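Local coordinates for oxidoreductase (Streptomyces globisporus, PDB 4R82) that reduces FAD with NADH and supplies the freely diffusing FADH2 used by the monooxygenase and halogenase of C-1027 antibiotic biosynthesis, at the interface of chains A and B. Numbering follows the deposited sequence. Chains: chain A/B, Oxidoreductase.

The interface of chains A and B. Residues chain A 51, 53-54, 63, 65; chain B 51, 53, 63, 65.
This is a mainly apolar, two-fold symmetric patch of the homodimer interface, where strands 53-56 and 61-67, with the loop residues A:Ser51 and B:Ser51, bring identical side chains together and help join the two halves of the enzyme. A:Thr53 and B:Thr53 meet tip to tip at its centre. Their hydroxyl oxygens OG1 are modelled too close together for any bond to be read from them, so the packing at the threonines is judged from their methyl groups. In each threonine CG2 is anti to the backbone N and OG1 lies beside that N (chi1 -58° in A:Thr53). This rotation sends the methyl across the dyad: A:Thr53 CG2 packs 3.9 Å from B:Ser51 CB, and B:Thr53 CG2 sits 3.5 Å from A:Ser51 O. The same rotation leaves OG1 at the dyad, facing its twin, yet A:Thr53 OG1 still donates to A:Ser51 O at 3.1 Å, so a hydroxyl and the partner's methyl converge on one carbonyl. That donor stands above the carbonyl plane, 49° out of it and off the lone pairs, so the bond is probably weaker than an in-plane one. A:Ser51 is itself fixed by strand 61-67. With OG in the crowded position between backbone N and carbonyl carbon, its hydroxyl accepts from A:Cys65 N at 2.8 Å (160° at H) and donates to A:Cys65 O at 2.9 Å, in the carbonyl plane on a lone pair. Two bonds thus grip one oxygen and tie together two FAD-site residues beside the subunit boundary; the dimer contact may help keep this segment in place. The leucines form a second apolar point, CG again in the crowded position, with A:Leu63 CD2 meeting B:Leu63 CD2 tip to tip at 4.0 Å.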
ATOM      1  N   SER A  51       4.231   4.169  -0.779  1.00 10.42           N
ATOM      2  CA  SER A  51       4.153   2.912  -1.521  1.00 11.12           C
ATOM      3  C   SER A  51       4.510   1.705  -0.642  1.00 19.74           C
ATOM      4  O   SER A  51       4.544   0.574  -1.122  1.00 24.75           O
ATOM      5  CB  SER A  51       5.084   2.958  -2.735  1.00 11.89           C
ATOM      6  OG  SER A  51       6.432   3.064  -2.306  1.00 16.61           O
ATOM      7  N   THR A  53       4.274  -1.414   1.517  1.00 10.73           N
ATOM      8  CA  THR A  53       3.263  -2.469   1.532  1.00 12.64           C
ATOM      9  C   THR A  53       3.808  -3.654   2.309  1.00  9.46           C
ATOM     10  O   THR A  53       4.927  -4.083   2.060  1.00 13.12           O
ATOM     11  CB  THR A  53       2.959  -2.918   0.106  1.00 20.35           C
ATOM     12  OG1 THR A  53       2.517  -1.783  -0.653  1.00 26.50           O
ATOM     13  CG2 THR A  53       1.882  -3.989   0.096  1.00 19.25           C
ATOM     14  N   SER A  54       3.040  -4.196   3.250  1.00  8.94           N
ATOM     15  CA  SER A  54       3.482  -5.427   3.888  1.00 10.47           C
ATOM     16  C   SER A  54       3.121  -6.609   2.991  1.00 13.59           C
ATOM     17  O   SER A  54       2.021  -6.681   2.437  1.00 13.49           O
ATOM     18  CB  SER A  54       2.905  -5.578   5.287  1.00 12.16           C
ATOM     19  OG  SER A  54       1.525  -5.276   5.345  1.00 15.46           O
ATOM     20  N   LEU A  63       7.584  -4.226   1.080  1.00  9.72           N
ATOM     21  CA  LEU A  63       8.173  -3.612  -0.104  1.00 10.82           C
ATOM     22  C   LEU A  63       7.951  -2.112  -0.103  1.00 10.02           C
ATOM     23  O   LEU A  63       7.053  -1.602   0.580  1.00 11.01           O
ATOM     24  CB  LEU A  63       7.673  -4.262  -1.415  1.00 13.18           C
ATOM     25  CG  LEU A  63       6.209  -4.130  -1.854  1.00 10.56           C
ATOM     26  CD1 LEU A  63       5.915  -2.751  -2.460  1.00 10.11           C
ATOM     27  CD2 LEU A  63       5.880  -5.239  -2.851  1.00 10.57           C
ATOM     28  N   CYS A  65       8.231   1.185  -3.262  1.00 10.72           N
ATOM     29  CA  CYS A  65       8.454   1.499  -4.671  1.00  9.12           C
ATOM     30  C   CYS A  65       9.081   2.870  -4.716  1.00 10.16           C
ATOM     31  O   CYS A  65       8.533   3.809  -4.139  1.00 10.45           O
ATOM     32  CB  CYS A  65       7.122   1.548  -5.423  1.00 10.81           C
ATOM     33  SG  CYS A  65       6.205  -0.014  -5.328  1.00 14.87           S
TER
ATOM     34  N   SER B  51      -3.299  -5.002   0.075  1.00 13.25           N
ATOM     35  CA  SER B  51      -1.913  -4.896  -0.379  1.00 14.41           C
ATOM     36  C   SER B  51      -1.810  -4.171  -1.719  1.00 14.80           C
ATOM     37  O   SER B  51      -0.733  -4.094  -2.303  1.00 20.15           O
ATOM     38  CB  SER B  51      -1.261  -6.275  -0.494  1.00 18.91           C
ATOM     39  OG  SER B  51      -2.008  -7.092  -1.375  1.00 19.47           O
ATOM     40  N   THR B  53      -1.160  -1.417  -4.260  1.00 12.17           N
ATOM     41  CA  THR B  53      -0.181  -0.344  -4.225  1.00 11.78           C
ATOM     42  C   THR B  53      -0.054   0.210  -5.631  1.00 10.85           C
ATOM     43  O   THR B  53       0.085  -0.559  -6.578  1.00 13.80           O
ATOM     44  CB  THR B  53       1.172  -0.905  -3.809  1.00 17.00           C
ATOM     45  OG1 THR B  53       1.048  -1.512  -2.512  1.00 24.72           O
ATOM     46  CG2 THR B  53       2.225   0.179  -3.751  1.00 15.77           C
ATOM     47  N   LEU B  63       0.263  -2.917  -8.162  1.00 10.81           N
ATOM     48  CA  LEU B  63       0.513  -4.299  -7.753  1.00  7.63           C
ATOM     49  C   LEU B  63      -0.441  -4.722  -6.652  1.00 11.11           C
ATOM     50  O   LEU B  63      -1.028  -3.880  -5.959  1.00 11.80           O
ATOM     51  CB  LEU B  63       1.975  -4.530  -7.311  1.00  9.66           C
ATOM     52  CG  LEU B  63       2.572  -3.804  -6.097  1.00 10.44           C
ATOM     53  CD1 LEU B  63       2.089  -4.420  -4.773  1.00 11.33           C
ATOM     54  CD2 LEU B  63       4.097  -3.836  -6.143  1.00 10.15           C
ATOM     55  N   CYS B  65      -0.535  -8.110  -3.621  1.00 10.39           N
ATOM     56  CA  CYS B  65       0.162  -9.260  -3.069  1.00 10.57           C
ATOM     57  C   CYS B  65      -0.878 -10.285  -2.656  1.00 11.26           C
ATOM     58  O   CYS B  65      -1.773  -9.976  -1.867  1.00 12.32           O
ATOM     59  CB  CYS B  65       0.983  -8.853  -1.851  1.00 11.13           C
ATOM     60  SG  CYS B  65       2.203  -7.564  -2.231  1.00 14.85           S
TER